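Long-range contacts in endo-beta-1,4-glucanase (PDB 2JEN), which hydrolyses internal beta-1,4-glucosidic bonds of plant cell-wall xyloglucan, and probably also of cellulose, as a family 12 glycoside hydrolase: residues S84-Y89 with G241-G246; G130-A135 with N161-G166. The protein carries 1 engineered substitution. One frame throughout, in Å; residues are numbered along the deposited sequence.

Contact 1: S84-Y89 with G241-G246; sequences STVKAY and GTEVFG. With GLC (alpha-D-glucopyranose), chain C; GLC (alpha-D-glucopyranose), chain B; XYS (alpha-D-xylopyranose), chain D; GLC (alpha-D-glucopyranose), chain E.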
loop_
_atom_site.group_PDB
_atom_site.type_symbol
_atom_site.label_atom_id
_atom_site.label_comp_id
_atom_site.label_asym_id
_atom_site.label_seq_id
_atom_site.Cartn_x
_atom_site.Cartn_y
_atom_site.Cartn_z
ATOM N N SER A 84 10.833 11.785 22.367
ATOM C CA SER A 84 11.719 10.893 23.108
ATOM C C SER A 84 11.021 9.640 23.650
ATOM O O SER A 84 11.607 8.861 24.379
ATOM C CB SER A 84 12.347 11.673 24.274
ATOM O OG SER A 84 11.343 11.980 25.210
ATOM N N THR A 85 9.784 9.399 23.247
ATOM C CA THR A 85 9.084 8.207 23.638
ATOM C C THR A 85 9.439 7.054 22.699
ATOM O O THR A 85 9.565 7.231 21.505
ATOM C CB THR A 85 7.595 8.434 23.631
ATOM O OG1 THR A 85 7.196 8.683 22.322
ATOM C CG2 THR A 85 7.137 9.607 24.488
ATOM N N VAL A 86 9.574 5.857 23.237
ATOM C CA VAL A 86 9.740 4.674 22.407
ATOM C C VAL A 86 8.421 4.378 21.686
ATOM O O VAL A 86 7.392 4.248 22.345
ATOM C CB VAL A 86 10.164 3.456 23.255
ATOM C CG1 VAL A 86 10.199 2.187 22.393
ATOM C CG2 VAL A 86 11.527 3.685 23.909
ATOM N N LYS A 87 8.455 4.344 20.345
ATOM C CA LYS A 87 7.255 4.048 19.581
ATOM C C LYS A 87 7.009 2.558 19.422
ATOM O O LYS A 87 5.858 2.117 19.370
ATOM C CB LYS A 87 7.305 4.673 18.193
ATOM C CG LYS A 87 7.608 6.192 18.181
ATOM C CD LYS A 87 6.772 6.992 19.157
ATOM C CE LYS A 87 7.033 8.513 19.079
ATOM N NZ LYS A 87 8.438 8.870 19.512
ATOM N N ALA A 88 8.098 1.802 19.316
ATOM C CA ALA A 88 8.016 0.405 18.920
ATOM C C ALA A 88 9.292 -0.317 19.329
ATOM O O ALA A 88 10.348 0.327 19.486
ATOM C CB ALA A 88 7.821 0.315 17.379
ATOM N N TYR A 89 9.188 -1.645 19.480
ATOM C CA TYR A 89 10.338 -2.500 19.727
ATOM C C TYR A 89 10.163 -3.771 18.895
ATOM O O TYR A 89 9.988 -4.869 19.437
ATOM C CB TYR A 89 10.445 -2.811 21.210
ATOM C CG TYR A 89 11.627 -3.680 21.645
ATOM C CD1 TYR A 89 12.950 -3.315 21.382
ATOM C CD2 TYR A 89 11.430 -4.886 22.289
ATOM C CE1 TYR A 89 14.027 -4.070 21.830
ATOM C CE2 TYR A 89 12.493 -5.659 22.729
ATOM C CZ TYR A 89 13.787 -5.283 22.431
ATOM O OH TYR A 89 14.820 -6.051 22.911
ATOM N N GLY A 241 15.989 -6.524 19.882
ATOM C CA GLY A 241 15.294 -5.733 18.886
ATOM C C GLY A 241 15.779 -4.328 18.827
ATOM O O GLY A 241 16.867 -4.022 19.349
ATOM N N THR A 242 15.039 -3.485 18.114
ATOM C CA THR A 242 15.392 -2.081 17.967
ATOM C C THR A 242 14.297 -1.238 18.573
ATOM O O THR A 242 13.200 -1.190 18.043
ATOM C CB THR A 242 15.613 -1.698 16.502
ATOM O OG1 THR A 242 14.417 -1.988 15.768
ATOM C CG2 THR A 242 16.761 -2.445 15.834
ATOM N N GLU A 243 14.573 -0.502 19.646
ATOM C CA GLU A 243 13.619 0.524 20.083
ATOM C C GLU A 243 13.750 1.667 19.123
ATOM O O GLU A 243 14.857 2.147 18.855
ATOM C CB GLU A 243 13.902 1.034 21.490
ATOM C CG GLU A 243 13.732 -0.006 22.591
ATOM C CD GLU A 243 13.878 0.569 23.978
ATOM O OE1 GLU A 243 14.955 1.058 24.315
ATOM O OE2 GLU A 243 12.895 0.536 24.741
ATOM N N VAL A 244 12.625 2.103 18.545
ATOM C CA VAL A 244 12.630 3.196 17.601
ATOM C C VAL A 244 11.859 4.360 18.204
ATOM O O VAL A 244 10.718 4.203 18.659
ATOM C CB VAL A 244 12.011 2.829 16.247
ATOM C CG1 VAL A 244 12.098 4.069 15.313
ATOM C CG2 VAL A 244 12.710 1.592 15.642
ATOM N N PHE A 245 12.524 5.524 18.267
ATOM C CA PHE A 245 11.970 6.756 18.734
ATOM C C PHE A 245 11.443 7.572 17.554
ATOM O O PHE A 245 10.373 8.185 17.608
ATOM C CB PHE A 245 13.023 7.528 19.512
ATOM C CG PHE A 245 13.560 6.799 20.701
ATOM C CD1 PHE A 245 14.578 5.857 20.548
ATOM C CD2 PHE A 245 13.051 7.023 21.960
ATOM C CE1 PHE A 245 15.075 5.159 21.654
ATOM C CE2 PHE A 245 13.590 6.343 23.080
ATOM C CZ PHE A 245 14.595 5.422 22.910
ATOM N N GLY A 246 12.196 7.568 16.466
ATOM C CA GLY A 246 11.750 8.201 15.230
ATOM C C GLY A 246 12.664 7.860 14.091
ATOM O O GLY A 246 13.823 7.486 14.317
HETATM C C1 GLC C . 13.807 5.444 27.483
HETATM C C2 GLC C . 14.778 4.326 27.187
HETATM C C3 GLC C . 14.067 3.068 26.754
HETATM C C4 GLC C . 12.903 2.709 27.680
HETATM C C5 GLC C . 12.058 3.968 27.936
HETATM C C6 GLC C . 10.965 3.679 28.962
HETATM O O2 GLC C . 15.637 4.730 26.142
HETATM O O3 GLC C . 14.992 2.011 26.752
HETATM O O4 GLC C . 12.142 1.643 27.113
HETATM O O5 GLC C . 12.876 4.987 28.461
HETATM O O6 GLC C . 10.008 4.740 28.930
HETATM C C1 GLC B . 12.617 -1.124 28.397
HETATM C C2 GLC B . 11.280 -0.873 29.090
HETATM C C3 GLC B . 10.334 -1.985 28.723
HETATM C C4 GLC B . 10.121 -1.962 27.213
HETATM C C5 GLC B . 11.514 -2.171 26.603
HETATM C C6 GLC B . 11.517 -2.364 25.081
HETATM O O1 GLC B . 13.592 -0.174 28.728
HETATM O O2 GLC B . 11.314 -0.871 30.500
HETATM O O3 GLC B . 9.183 -1.780 29.545
HETATM O O4 GLC B . 9.296 -3.032 26.810
HETATM O O5 GLC B . 12.354 -1.096 26.998
HETATM O O6 GLC B . 10.871 -1.300 24.416
HETATM C C1 XYS D . 16.469 9.676 24.954
HETATM C C2 XYS D . 17.054 11.026 24.623
HETATM C C3 XYS D . 16.255 11.681 23.518
HETATM C C4 XYS D . 16.185 10.735 22.332
HETATM C C5 XYS D . 15.622 9.413 22.819
HETATM O O2 XYS D . 17.076 11.857 25.791
HETATM O O3 XYS D . 16.831 12.926 23.144
HETATM O O4 XYS D . 15.277 11.274 21.383
HETATM O O5 XYS D . 16.435 8.837 23.840
HETATM C C1 GLC E . 14.020 10.481 29.232
HETATM C C2 GLC E . 13.313 9.445 30.080
HETATM C C3 GLC E . 13.829 8.034 29.800
HETATM C C4 GLC E . 13.847 7.751 28.295
HETATM C C5 GLC E . 14.595 8.868 27.588
HETATM C C6 GLC E . 14.574 8.695 26.063
HETATM O O1 GLC E . 13.325 11.712 29.343
HETATM O O2 GLC E . 13.579 9.715 31.448
HETATM O O3 GLC E . 13.047 7.067 30.462
HETATM O O4 GLC E . 14.556 6.548 28.034
HETATM O O5 GLC E . 13.949 10.103 27.870
HETATM O O6 GLC E . 15.167 9.859 25.494
#
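Ser84 meets Phe245 through its carbonyl O, which lies at the ring edge, 3.4 Å from CD2, while C5 of the bound xylose lies over one ring face, toward its rim. Thr85 O approaches the ring obliquely, 3.5 Å from CD2. Val86 wedges CG2 between two partners, 3.5 Å from both Phe245 CE2 and Glu243 OE2. Lys87 donates twice across the contact: its backbone N to Val244 O, while its side chain, bent at chi2 (-48°) and again at chi4, curls back, bringing NZ to Phe245 O at 2.8 Å, on a lone pair. Thr85 O, Thr85 OG1 and Thr83 OG1 also bind NZ. A methionine in its place would probably leave the carbonyls of Thr85 and Phe245 and the hydroxyls of Thr85 and Thr83 without their shared donor, the turn around Thr85 less firmly tied to Phe245. Ala88 O accepts from Val244 N at 3.0 Å, a single antiparallel hydrogen-bonded bridge. Tyr89 sets CD1 3.6 Å from Glu243 CG and takes glucose C6 (chain B) over one face; its OH bonds to Ala135 O. The Glu243 side chain passes between Val86 and Tyr89, OE1 accepting from O3 of the chain C glucose (2.6 Å) and OE2 from O6 of the chain B glucose (2.8 Å). Asn133 ND2 also donates to OE1, which with these flanking groups probably positions the acid for the glycan.

Contact 2: G130-A135 with N161-G166; sequences GTYNAA and NNTNAG. With XYS (alpha-D-xylopyranose), chain D; GLC (alpha-D-glucopyranose), chain C; GLC (alpha-D-glucopyranose), chain E.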
loop_
_atom_site.group_PDB
_atom_site.type_symbol
_atom_site.label_atom_id
_atom_site.label_comp_id
_atom_site.label_asym_id
_atom_site.label_seq_id
_atom_site.Cartn_x
_atom_site.Cartn_y
_atom_site.Cartn_z
ATOM N N GLY A 130 17.293 8.922 11.937
ATOM C CA GLY A 130 16.582 9.171 13.159
ATOM C C GLY A 130 17.268 8.641 14.412
ATOM O O GLY A 130 18.493 8.702 14.545
ATOM N N THR A 131 16.461 8.159 15.342
ATOM C CA THR A 131 16.838 7.881 16.711
ATOM C C THR A 131 16.340 6.492 17.062
ATOM O O THR A 131 15.107 6.247 17.002
ATOM C CB THR A 131 16.231 8.926 17.657
ATOM O OG1 THR A 131 16.741 10.222 17.286
ATOM C CG2 THR A 131 16.620 8.619 19.121
ATOM N N TYR A 132 17.255 5.610 17.442
ATOM C CA TYR A 132 16.941 4.195 17.652
ATOM C C TYR A 132 18.078 3.572 18.420
ATOM O O TYR A 132 19.148 4.157 18.563
ATOM C CB TYR A 132 16.716 3.478 16.311
ATOM C CG TYR A 132 17.888 3.552 15.371
ATOM C CD1 TYR A 132 18.924 2.637 15.439
ATOM C CD2 TYR A 132 18.000 4.583 14.439
ATOM C CE1 TYR A 132 20.018 2.737 14.601
ATOM C CE2 TYR A 132 19.077 4.684 13.604
ATOM C CZ TYR A 132 20.085 3.779 13.687
ATOM O OH TYR A 132 21.178 3.849 12.840
ATOM N N ASN A 133 17.871 2.338 18.841
ATOM C CA ASN A 133 18.943 1.484 19.369
ATOM C C ASN A 133 18.813 0.071 18.816
ATOM O O ASN A 133 17.876 -0.225 18.046
ATOM C CB ASN A 133 18.924 1.511 20.909
ATOM C CG ASN A 133 17.689 0.946 21.522
ATOM O OD1 ASN A 133 17.116 -0.012 20.990
ATOM N ND2 ASN A 133 17.286 1.491 22.678
ATOM N N ALA A 134 19.795 -0.774 19.133
ATOM C CA ALA A 134 19.673 -2.205 18.981
ATOM C C ALA A 134 20.018 -2.771 20.346
ATOM O O ALA A 134 21.121 -2.493 20.868
ATOM C CB ALA A 134 20.591 -2.758 17.908
ATOM N N ALA A 135 19.103 -3.491 20.962
ATOM C CA ALA A 135 19.224 -3.844 22.361
ATOM C C ALA A 135 18.579 -5.172 22.701
ATOM O O ALA A 135 17.458 -5.460 22.236
ATOM C CB ALA A 135 18.613 -2.756 23.257
ATOM N N ASN A 161 23.795 -1.004 19.969
ATOM C CA ASN A 161 23.796 0.195 19.157
ATOM C C ASN A 161 23.019 1.250 19.903
ATOM O O ASN A 161 21.929 0.974 20.404
ATOM C CB ASN A 161 23.125 -0.074 17.792
ATOM C CG ASN A 161 23.071 1.160 16.882
ATOM O OD1 ASN A 161 22.423 2.149 17.222
ATOM N ND2 ASN A 161 23.749 1.092 15.734
ATOM N N ASN A 162 23.574 2.468 19.975
ATOM C CA ASN A 162 22.841 3.645 20.424
ATOM C C ASN A 162 22.991 4.684 19.339
ATOM O O ASN A 162 24.131 5.116 19.053
ATOM C CB ASN A 162 23.401 4.195 21.762
ATOM C CG ASN A 162 22.624 5.342 22.288
ATOM O OD1 ASN A 162 21.579 5.703 21.731
ATOM N ND2 ASN A 162 23.154 6.002 23.331
ATOM N N THR A 163 21.889 5.091 18.704
ATOM C CA THR A 163 21.919 6.127 17.698
ATOM C C THR A 163 21.014 7.263 18.123
ATOM O O THR A 163 19.796 7.236 17.954
ATOM C CB THR A 163 21.551 5.572 16.314
ATOM O OG1 THR A 163 22.515 4.563 15.954
ATOM C CG2 THR A 163 21.569 6.688 15.256
ATOM N N ASN A 164 21.638 8.257 18.754
ATOM C CA ASN A 164 21.002 9.492 19.195
ATOM C C ASN A 164 20.074 9.325 20.381
ATOM O O ASN A 164 19.333 10.252 20.718
ATOM C CB ASN A 164 20.298 10.236 18.053
ATOM C CG ASN A 164 21.216 10.547 16.907
ATOM O OD1 ASN A 164 22.289 11.123 17.113
ATOM N ND2 ASN A 164 20.811 10.185 15.690
ATOM N N ALA A 165 20.110 8.161 21.014
ATOM C CA ALA A 165 19.195 7.883 22.112
ATOM C C ALA A 165 19.889 7.892 23.454
ATOM O O ALA A 165 21.078 8.236 23.568
ATOM C CB ALA A 165 18.426 6.521 21.898
ATOM N N GLY A 166 19.126 7.556 24.478
ATOM C CA GLY A 166 19.666 7.403 25.815
ATOM C C GLY A 166 18.681 6.635 26.664
ATOM O O GLY A 166 17.495 6.589 26.356
HETATM C C1 XYS D . 16.469 9.676 24.954
HETATM C C2 XYS D . 17.054 11.026 24.623
HETATM C C3 XYS D . 16.255 11.681 23.518
HETATM C C4 XYS D . 16.185 10.735 22.332
HETATM C C5 XYS D . 15.622 9.413 22.819
HETATM O O2 XYS D . 17.076 11.857 25.791
HETATM O O3 XYS D . 16.831 12.926 23.144
HETATM O O4 XYS D . 15.277 11.274 21.383
HETATM O O5 XYS D . 16.435 8.837 23.840
HETATM C C1 GLC C . 13.807 5.444 27.483
HETATM C C2 GLC C . 14.778 4.326 27.187
HETATM C C3 GLC C . 14.067 3.068 26.754
HETATM C C4 GLC C . 12.903 2.709 27.680
HETATM C C5 GLC C . 12.058 3.968 27.936
HETATM C C6 GLC C . 10.965 3.679 28.962
HETATM O O2 GLC C . 15.637 4.730 26.142
HETATM O O3 GLC C . 14.992 2.011 26.752
HETATM O O4 GLC C . 12.142 1.643 27.113
HETATM O O5 GLC C . 12.876 4.987 28.461
HETATM O O6 GLC C . 10.008 4.740 28.930
HETATM C C1 GLC E . 14.020 10.481 29.232
HETATM C C2 GLC E . 13.313 9.445 30.080
HETATM C C3 GLC E . 13.829 8.034 29.800
HETATM C C4 GLC E . 13.847 7.751 28.295
HETATM C C5 GLC E . 14.595 8.868 27.588
HETATM C C6 GLC E . 14.574 8.695 26.063
HETATM O O1 GLC E . 13.325 11.712 29.343
HETATM O O2 GLC E . 13.579 9.715 31.448
HETATM O O3 GLC E . 13.047 7.067 30.462
HETATM O O4 GLC E . 14.556 6.548 28.034
HETATM O O5 GLC E . 13.949 10.103 27.870
HETATM O O6 GLC E . 15.167 9.859 25.494
HETATM O O HOH W 1 16.873 12.190 19.242
HETATM O O HOH W 2 23.676 2.834 13.376
#
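One water is gripped from both segments: Tyr132 OH lies 2.7 Å from it, Asn161 ND2 donates to it, and the water gives a weak bond to Thr163 OG1. That hydroxyl donates in turn to Asn161 OD1 at 2.7 Å, on a lone pair in the carbonyl plane, so both ends of the amide are engaged and its rotation is fixed. With CG set between the backbone N and the carbonyl carbon (chi1 58°), the Tyr132 ring offers a face to Thr163 CB, a CH-pi contact 3.7 Å from the ring centroid. Paired backbone bonds join Tyr132 to Thr163 and Ala134 to Asn161 in regular antiparallel fashion. Where the strand pairing ends, Asn164 ND2 donates to Gly130 O at 3.0 Å. Asn162 OD1 accepts from Ala165 N in an Asx motif, while its ND2 donates to Ala165 O, shaping the turn that presents Gly166 O to O2 of the chain C glucose (2.6 Å). A second water bridges Thr131 OG1 and xylose O4. Tyr132 and Ala134 pack on strand 118-128 of the other sheet, whereas Asn133 lies against Trp159 and bonds to Glu243; strand 131-141 is flanked by strands 154-163 and 234-244.

How the contacts relate
The two contacts lie about 8 Å apart, centre to centre, and meet in one sheet of the beta sandwich that family 12 shares with its clan. Each brings a strand to that meeting, 234-244 from contact 1 and 131-141 from contact 2, and Gly241 O lies 2.8 Å from Ala135 N, a probable hydrogen bond joining contact 1 to contact 2. Along the chain, contact 2 is nested inside the loop that contact 1 closes, since residues 130-166 fall between 84-89 and 241-246. Segments distant in sequence are thereby brought side by side. Both contacts touch the chain C and chain E glucoses and the xylose, so together they line neighbouring parts of the cleft that holds the branched glycan.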